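Local coordinates for protein nicotinamide riboside transporter PnuC (Neisseria mucosa ATCC 25996, PDB 4QTN) that probably carries nicotinamide riboside, a vitamin B3 form and precursor of NAD, across the bacterial inner membrane as a homotrimeric permease, at residues C[121-126]-C[176-180]; C[68-73]-C[95-100]. All coordinates share one frame. Residues are numbered along the deposited sequence.

Contact 1. Residues C[121-126]-C[176-180]; sequences VKAKAL and LRYRE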
ATOM      1  N   VAL C 121      10.874  -1.930 -25.809  1.00103.24           N
ATOM      2  CA  VAL C 121      11.664  -3.176 -25.676  1.00 99.87           C
ATOM      3  C   VAL C 121      10.769  -4.418 -25.715  1.00103.29           C
ATOM      4  O   VAL C 121       9.582  -4.351 -25.358  1.00105.75           O
ATOM      5  CB  VAL C 121      12.493  -3.176 -24.359  1.00 96.36           C
ATOM      6  CG1 VAL C 121      11.649  -3.639 -23.180  1.00 88.83           C
ATOM      7  CG2 VAL C 121      13.746  -4.022 -24.498  1.00 97.54           C
ATOM      8  N   LYS C 122      11.329  -5.539 -26.172  1.00105.35           N
ATOM      9  CA  LYS C 122      10.575  -6.780 -26.279  1.00103.89           C
ATOM     10  C   LYS C 122      10.665  -7.545 -24.973  1.00 97.16           C
ATOM     11  O   LYS C 122      11.722  -7.960 -24.575  1.00 94.61           O
ATOM     12  CB  LYS C 122      11.074  -7.621 -27.461  1.00108.55           C
ATOM     13  CG  LYS C 122      10.583  -7.123 -28.829  1.00115.92           C
ATOM     14  CD  LYS C 122      11.002  -8.047 -29.980  1.00125.11           C
ATOM     15  CE  LYS C 122      12.448  -7.806 -30.417  1.00129.35           C
ATOM     16  NZ  LYS C 122      12.993  -8.906 -31.274  1.00135.03           N
ATOM     17  N   ALA C 123       9.543  -7.668 -24.284  1.00 97.09           N
ATOM     18  CA  ALA C 123       9.535  -8.204 -22.927  1.00 97.19           C
ATOM     19  C   ALA C 123       9.339  -9.710 -22.943  1.00 93.65           C
ATOM     20  O   ALA C 123       8.564 -10.218 -23.739  1.00 99.30           O
ATOM     21  CB  ALA C 123       8.447  -7.531 -22.105  1.00 98.55           C
ATOM     22  N   LYS C 124      10.064 -10.417 -22.074  1.00 89.05           N
ATOM     23  CA  LYS C 124       9.990 -11.885 -21.993  1.00 93.47           C
ATOM     24  C   LYS C 124       9.467 -12.322 -20.628  1.00 92.91           C
ATOM     25  O   LYS C 124       9.544 -11.567 -19.662  1.00 86.22           O
ATOM     26  CB  LYS C 124      11.367 -12.531 -22.263  1.00 90.46           C
ATOM     27  CG  LYS C 124      11.962 -12.197 -23.618  1.00 93.47           C
ATOM     28  CD  LYS C 124      13.191 -13.038 -23.939  1.00103.30           C
ATOM     29  CE  LYS C 124      14.386 -12.671 -23.060  1.00101.83           C
ATOM     30  NZ  LYS C 124      15.659 -13.243 -23.586  1.00102.17           N
ATOM     31  N   ALA C 125       8.950 -13.552 -20.559  1.00 97.12           N
ATOM     32  CA  ALA C 125       8.394 -14.099 -19.320  1.00 94.56           C
ATOM     33  C   ALA C 125       9.073 -15.404 -18.938  1.00 95.16           C
ATOM     34  O   ALA C 125       8.973 -16.386 -19.665  1.00100.03           O
ATOM     35  CB  ALA C 125       6.896 -14.316 -19.464  1.00 93.92           C
ATOM     36  N   LEU C 126       9.753 -15.403 -17.783  1.00 92.90           N
ATOM     37  CA  LEU C 126      10.267 -16.632 -17.151  1.00 95.04           C
ATOM     38  C   LEU C 126       9.145 -17.598 -16.822  1.00100.47           C
ATOM     39  O   LEU C 126       8.013 -17.169 -16.546  1.00104.52           O
ATOM     40  CB  LEU C 126      10.998 -16.301 -15.853  1.00 89.22           C
ATOM     41  CG  LEU C 126      12.246 -15.429 -15.882  1.00 86.93           C
ATOM     42  CD1 LEU C 126      12.697 -15.231 -14.458  1.00 88.56           C
ATOM     43  CD2 LEU C 126      13.372 -16.020 -16.726  1.00 84.43           C
ATOM     44  N   LEU C 176      18.113  -8.088 -18.777  1.00101.84           N
ATOM     45  CA  LEU C 176      17.732  -9.289 -19.557  1.00 96.43           C
ATOM     46  C   LEU C 176      16.283  -9.290 -20.130  1.00 94.45           C
ATOM     47  O   LEU C 176      15.878 -10.270 -20.748  1.00 98.85           O
ATOM     48  CB  LEU C 176      17.950 -10.558 -18.734  1.00 89.79           C
ATOM     49  CG  LEU C 176      19.349 -11.183 -18.635  1.00 95.05           C
ATOM     50  CD1 LEU C 176      19.204 -12.688 -18.473  1.00 91.10           C
ATOM     51  CD2 LEU C 176      20.237 -10.853 -19.833  1.00 91.47           C
ATOM     52  N   ARG C 177      15.512  -8.217 -19.874  1.00 86.56           N
ATOM     53  CA  ARG C 177      14.157  -8.021 -20.460  1.00 83.39           C
ATOM     54  C   ARG C 177      13.033  -8.944 -19.918  1.00 84.81           C
ATOM     55  O   ARG C 177      12.091  -9.256 -20.636  1.00 85.36           O
ATOM     56  CB  ARG C 177      14.215  -8.104 -21.985  1.00 83.46           C
ATOM     57  CG  ARG C 177      14.897  -6.926 -22.636  1.00 89.49           C
ATOM     58  CD  ARG C 177      15.772  -7.347 -23.805  1.00 96.86           C
ATOM     59  NE  ARG C 177      15.099  -8.298 -24.678  1.00100.93           N
ATOM     60  CZ  ARG C 177      15.608  -9.469 -25.041  1.00107.84           C
ATOM     61  NH1 ARG C 177      16.831  -9.828 -24.631  1.00111.15           N
ATOM     62  NH2 ARG C 177      14.903 -10.277 -25.828  1.00109.52           N
ATOM     63  N   TYR C 178      13.124  -9.359 -18.658  1.00 85.39           N
ATOM     64  CA  TYR C 178      12.114 -10.265 -18.093  1.00 84.85           C
ATOM     65  C   TYR C 178      11.092  -9.530 -17.256  1.00 84.14           C
ATOM     66  O   TYR C 178      11.432  -8.645 -16.476  1.00 91.00           O
ATOM     67  CB  TYR C 178      12.770 -11.390 -17.279  1.00 87.63           C
ATOM     68  CG  TYR C 178      13.439 -12.434 -18.152  1.00 96.89           C
ATOM     69  CD1 TYR C 178      12.679 -13.368 -18.873  1.00103.25           C
ATOM     70  CD2 TYR C 178      14.817 -12.464 -18.294  1.00 99.19           C
ATOM     71  CE1 TYR C 178      13.283 -14.311 -19.686  1.00107.06           C
ATOM     72  CE2 TYR C 178      15.434 -13.400 -19.110  1.00109.87           C
ATOM     73  CZ  TYR C 178      14.664 -14.324 -19.802  1.00110.69           C
ATOM     74  OH  TYR C 178      15.281 -15.249 -20.617  1.00112.63           O
ATOM     75  N   ARG C 179       9.832  -9.901 -17.415  1.00 82.93           N
ATOM     76  CA  ARG C 179       8.756  -9.248 -16.684  1.00 80.07           C
ATOM     77  C   ARG C 179       8.762  -9.554 -15.178  1.00 84.12           C
ATOM     78  O   ARG C 179       8.160  -8.844 -14.415  1.00 89.68           O
ATOM     79  CB  ARG C 179       7.411  -9.612 -17.275  1.00 78.27           C
ATOM     80  CG  ARG C 179       6.340  -9.771 -16.226  1.00 81.41           C
ATOM     81  CD  ARG C 179       4.978  -9.842 -16.846  1.00 93.96           C
ATOM     82  NE  ARG C 179       4.720 -11.145 -17.433  1.00102.19           N
ATOM     83  CZ  ARG C 179       4.490 -12.247 -16.731  1.00113.41           C
ATOM     84  NH1 ARG C 179       4.506 -12.215 -15.395  1.00115.58           N
ATOM     85  NH2 ARG C 179       4.255 -13.390 -17.362  1.00125.32           N
ATOM     86  N   GLU C 180       9.424 -10.620 -14.756  1.00 96.00           N
ATOM     87  CA  GLU C 180       9.372 -10.998 -13.332  1.00100.66           C
ATOM     88  C   GLU C 180      10.189 -10.055 -12.440  1.00 98.11           C
ATOM     89  O   GLU C 180      10.119 -10.131 -11.212  1.00 97.68           O
ATOM     90  CB  GLU C 180       9.782 -12.462 -13.129  1.00103.90           C
ATOM     91  CG  GLU C 180       8.700 -13.469 -13.545  1.00116.05           C
ATOM     92  CD  GLU C 180       8.379 -13.419 -15.040  1.00116.29           C
ATOM     93  OE1 GLU C 180       9.280 -13.047 -15.824  1.00107.62           O
ATOM     94  OE2 GLU C 180       7.230 -13.755 -15.429  1.00118.28           O
TER

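Contact 2. Residues C[68-73]-C[95-100]; sequences GLISVS and YVPVQF. With NNR (Nicotinamide riboside), chain I.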
ATOM      1  N   GLY C  68      18.880   7.099 -15.777  1.00111.84           N
ATOM      2  CA  GLY C  68      19.368   6.219 -14.724  1.00110.20           C
ATOM      3  C   GLY C  68      20.792   6.537 -14.339  1.00115.17           C
ATOM      4  O   GLY C  68      21.130   6.599 -13.144  1.00116.17           O
ATOM      5  N   LEU C  69      21.626   6.770 -15.355  1.00116.47           N
ATOM      6  CA  LEU C  69      23.047   7.056 -15.156  1.00121.34           C
ATOM      7  C   LEU C  69      23.261   8.237 -14.213  1.00123.02           C
ATOM      8  O   LEU C  69      24.029   8.133 -13.257  1.00124.97           O
ATOM      9  CB  LEU C  69      23.751   7.298 -16.507  1.00125.42           C
ATOM     10  CG  LEU C  69      25.291   7.262 -16.570  1.00127.52           C
ATOM     11  CD1 LEU C  69      25.895   8.619 -16.224  1.00130.68           C
ATOM     12  CD2 LEU C  69      25.851   6.169 -15.675  1.00127.86           C
ATOM     13  N   ILE C  70      22.578   9.354 -14.491  1.00113.42           N
ATOM     14  CA  ILE C  70      22.599  10.535 -13.609  1.00110.78           C
ATOM     15  C   ILE C  70      22.085  10.160 -12.233  1.00105.25           C
ATOM     16  O   ILE C  70      22.784  10.328 -11.216  1.00106.95           O
ATOM     17  CB  ILE C  70      21.700  11.670 -14.155  1.00106.36           C
ATOM     18  CG1 ILE C  70      22.285  12.248 -15.442  1.00114.53           C
ATOM     19  CG2 ILE C  70      21.526  12.760 -13.112  1.00103.68           C
ATOM     20  CD1 ILE C  70      21.267  12.971 -16.303  1.00116.99           C
ATOM     21  N   SER C  71      20.868   9.623 -12.219  1.00 98.30           N
ATOM     22  CA  SER C  71      20.124   9.421 -11.010  1.00 96.01           C
ATOM     23  C   SER C  71      20.874   8.586  -9.994  1.00103.70           C
ATOM     24  O   SER C  71      21.035   9.016  -8.844  1.00108.78           O
ATOM     25  CB  SER C  71      18.784   8.786 -11.315  1.00 90.08           C
ATOM     26  OG  SER C  71      18.168   8.355 -10.113  1.00 90.57           O
ATOM     27  N   VAL C  72      21.314   7.384 -10.400  1.00108.99           N
ATOM     28  CA  VAL C  72      21.977   6.450  -9.458  1.00114.93           C
ATOM     29  C   VAL C  72      23.294   7.000  -8.890  1.00121.31           C
ATOM     30  O   VAL C  72      23.680   6.664  -7.766  1.00123.98           O
ATOM     31  CB  VAL C  72      22.201   5.016 -10.045  1.00116.70           C
ATOM     32  CG1 VAL C  72      20.881   4.272 -10.179  1.00115.33           C
ATOM     33  CG2 VAL C  72      22.967   5.053 -11.370  1.00117.64           C
ATOM     34  N   SER C  73      23.965   7.857  -9.667  1.00123.52           N
ATOM     35  CA  SER C  73      25.255   8.424  -9.265  1.00124.26           C
ATOM     36  C   SER C  73      25.025   9.377  -8.122  1.00122.42           C
ATOM     37  O   SER C  73      25.459   9.131  -6.988  1.00118.73           O
ATOM     38  CB  SER C  73      25.903   9.161 -10.438  1.00123.61           C
ATOM     39  OG  SER C  73      26.036   8.310 -11.558  1.00120.85           O
ATOM     40  N   TYR C  95      24.903  -0.416 -10.316  1.00130.19           N
ATOM     41  CA  TYR C  95      23.967   0.275 -11.218  1.00124.74           C
ATOM     42  C   TYR C  95      24.673   1.142 -12.273  1.00125.66           C
ATOM     43  O   TYR C  95      24.208   1.235 -13.404  1.00126.75           O
ATOM     44  CB  TYR C  95      22.936   1.117 -10.447  1.00122.94           C
ATOM     45  CG  TYR C  95      21.905   0.329  -9.662  1.00123.14           C
ATOM     46  CD1 TYR C  95      21.701  -1.042  -9.891  1.00124.93           C
ATOM     47  CD2 TYR C  95      21.096   0.964  -8.711  1.00125.42           C
ATOM     48  CE1 TYR C  95      20.742  -1.763  -9.165  1.00126.31           C
ATOM     49  CE2 TYR C  95      20.137   0.258  -7.979  1.00126.82           C
ATOM     50  CZ  TYR C  95      19.961  -1.103  -8.206  1.00126.54           C
ATOM     51  OH  TYR C  95      19.015  -1.801  -7.481  1.00120.46           O
ATOM     52  N   VAL C  96      25.797   1.762 -11.905  1.00126.97           N
ATOM     53  CA  VAL C  96      26.460   2.719 -12.803  1.00130.60           C
ATOM     54  C   VAL C  96      27.091   2.066 -14.053  1.00134.64           C
ATOM     55  O   VAL C  96      26.889   2.547 -15.176  1.00142.05           O
ATOM     56  CB  VAL C  96      27.474   3.628 -12.066  1.00131.69           C
ATOM     57  CG1 VAL C  96      28.195   4.533 -13.052  1.00129.93           C
ATOM     58  CG2 VAL C  96      26.757   4.472 -11.032  1.00135.09           C
ATOM     59  N   PRO C  97      27.834   0.963 -13.877  1.00132.63           N
ATOM     60  CA  PRO C  97      28.261   0.288 -15.107  1.00133.37           C
ATOM     61  C   PRO C  97      27.067  -0.321 -15.871  1.00128.55           C
ATOM     62  O   PRO C  97      26.971  -0.167 -17.090  1.00129.13           O
ATOM     63  CB  PRO C  97      29.221  -0.805 -14.608  1.00135.73           C
ATOM     64  CG  PRO C  97      28.933  -0.950 -13.153  1.00139.51           C
ATOM     65  CD  PRO C  97      28.428   0.375 -12.670  1.00134.33           C
ATOM     66  N   VAL C  98      26.141  -0.935 -15.142  1.00124.62           N
ATOM     67  CA  VAL C  98      25.020  -1.656 -15.752  1.00122.49           C
ATOM     68  C   VAL C  98      24.137  -0.766 -16.652  1.00124.22           C
ATOM     69  O   VAL C  98      23.545  -1.253 -17.616  1.00127.87           O
ATOM     70  CB  VAL C  98      24.173  -2.392 -14.686  1.00121.31           C
ATOM     71  CG1 VAL C  98      22.890  -2.937 -15.284  1.00122.76           C
ATOM     72  CG2 VAL C  98      24.975  -3.525 -14.080  1.00127.83           C
ATOM     73  N   GLN C  99      24.084   0.536 -16.356  1.00122.28           N
ATOM     74  CA  GLN C  99      23.380   1.484 -17.223  1.00120.47           C
ATOM     75  C   GLN C  99      23.803   1.332 -18.689  1.00123.93           C
ATOM     76  O   GLN C  99      22.955   1.337 -19.590  1.00129.67           O
ATOM     77  CB  GLN C  99      23.591   2.930 -16.753  1.00118.59           C
ATOM     78  CG  GLN C  99      22.820   3.300 -15.499  1.00118.26           C
ATOM     79  CD  GLN C  99      21.351   2.903 -15.569  1.00118.40           C
ATOM     80  OE1 GLN C  99      20.608   3.368 -16.435  1.00121.14           O
ATOM     81  NE2 GLN C  99      20.928   2.035 -14.653  1.00114.11           N
ATOM     82  N   PHE C 100      25.115   1.193 -18.924  1.00122.30           N
ATOM     83  CA  PHE C 100      25.634   1.046 -20.294  1.00118.28           C
ATOM     84  C   PHE C 100      25.362  -0.350 -20.812  1.00118.92           C
ATOM     85  O   PHE C 100      24.763  -0.517 -21.878  1.00120.23           O
ATOM     86  CB  PHE C 100      27.129   1.353 -20.364  1.00112.88           C
ATOM     87  CG  PHE C 100      27.488   2.715 -19.873  1.00115.14           C
ATOM     88  CD1 PHE C 100      27.456   3.809 -20.732  1.00119.76           C
ATOM     89  CD2 PHE C 100      27.869   2.914 -18.546  1.00117.17           C
ATOM     90  CE1 PHE C 100      27.787   5.086 -20.276  1.00125.46           C
ATOM     91  CE2 PHE C 100      28.204   4.181 -18.087  1.00123.09           C
ATOM     92  CZ  PHE C 100      28.159   5.271 -18.953  1.00125.18           C
TER
HETATM   93  O2R NNR I 301      17.434   1.238 -14.082  1.00105.58           O
HETATM   94  C2R NNR I 301      16.953   1.461 -12.644  1.00103.59           C
HETATM   95  C3R NNR I 301      18.040   2.178 -11.834  1.00104.16           C
HETATM   96  O3R NNR I 301      19.258   1.871 -12.348  1.00125.38           O
HETATM   97  C4R NNR I 301      17.934   1.606 -10.436  1.00105.77           C
HETATM   98  C5R NNR I 301      17.019   2.489  -9.490  1.00111.39           C
HETATM   99  O5R NNR I 301      16.666   1.695  -8.308  1.00117.91           O
HETATM  100  O4R NNR I 301      17.426   0.415 -10.587  1.00103.24           O
HETATM  101  C1R NNR I 301      16.724   0.340 -12.031  1.00 99.60           C
HETATM  102  N1  NNR I 301      15.280   0.082 -11.871  1.00 99.32           N
HETATM  103  C2  NNR I 301      14.645   0.266 -10.633  1.00 83.42           C
HETATM  104  C6  NNR I 301      14.537  -0.337 -12.949  1.00 95.62           C
HETATM  105  C5  NNR I 301      13.148  -0.569 -12.798  1.00 95.41           C
HETATM  106  C4  NNR I 301      12.537  -0.402 -11.574  1.00 77.23           C
HETATM  107  C3  NNR I 301      13.259   0.024 -10.501  1.00 77.25           C
HETATM  108  C7  NNR I 301      12.541   0.237  -9.180  1.00 88.53           C
HETATM  109  O7  NNR I 301      13.138   0.190  -8.146  1.00 99.16           O
HETATM  110  N7  NNR I 301      11.130   0.513  -9.178  1.00102.10           N

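Contact 1. Residues C[121-126]-C[176-180]
Two loop segments, 121-126 and 176-180, run past each other with end-to-end directions 59° apart and meet in a single beta bridge at Lys124 and Tyr178, whose CA atoms are 4.7 Å apart. Lys124 N donates to Arg177 O at 2.7 Å, and Arg179 N returns a bond to Lys124 O at 2.8 Å. Farther along, Leu126 N reaches the carboxylate oxygen OE1 of Glu180 (3.1 Å), so a side chain takes over from the backbone. Leu126 also lays its CD2 over one face of the Tyr178 ring, 3.5 Å from the centroid, in a CH-pi contact. At the start of the segment, Val121 CG2 packs on Arg177 CG at 3.6 Å. The like-charged ends of Lys124 and Arg177 come close, NZ to NH1 3.8 Å. Leu126 O accepts a hydrogen bond from His17 of a neighbouring subunit. Arg177, with its positive phi, ends helix 158-175 in a Schellman motif, and the bridge ties this short turn between transmembrane helices, probably on the cytoplasmic side, to the longer loop preceding helix 128-147.

Contact 2. Residues C[68-73]-C[95-100]
Valine and leucine side chains fill the space between segments 68-73 and 95-100, two antiparallel helical pieces whose axes approach to 9.1 Å at 178°. Gly68 has no side chain, and this leaves room for that of Gln99, a nicotinamide riboside-binding residue, whose CG lies 3.7 Å from Leu69 N. Next to it, the CD2 methyl of Leu69 sits in a dent formed by Val96 and Phe100, 3.9 Å from Val96 CG1 and 3.9 Å from Phe100 CE2. One turn on, Val72 spreads its two methyls, CG1 lying 3.6 Å from Tyr95 CD2 and CG2 3.8 Å from Val96 CG2. Toward the substrate, the ribose of nicotinamide riboside rests over one face of the Tyr95 ring, CE2 to C4R 3.6 Å, and Val72 CG1 lies 3.6 Å from O3R of the ligand. Thus helices 64-80 and 85-107 together form one wall of the binding pocket; helix 158-175 lies against helix 85-107, with Gln171 touching Tyr95 and Ser167 hydrogen-bonded to the Tyr95 hydroxyl, while Ser71 makes weak hydrogen bonds to helix 41-59.

Overall arrangement
Along the chain the contacts come in series: contact 2 joins neighbouring helices 64-80 and 85-107, and contact 1 opens only in the loop that follows the second of them. Their centres lie 20 Å apart and their nearest atoms about 8 Å, without touching. Contact 2 is within the membrane-spanning bundle beside the bound nicotinamide riboside, whereas contact 1 joins loops at what is probably the cytoplasmic end of the bundle. Helix 158-175 relates the two, since it packs on Tyr95 and Val98 of contact 2 and runs down into the 176-180 turn. That turn leads into helix 181-198, which supplies Trp185 and Asn189 to the substrate site, so contact 1 borders those ends of pocket-forming helices.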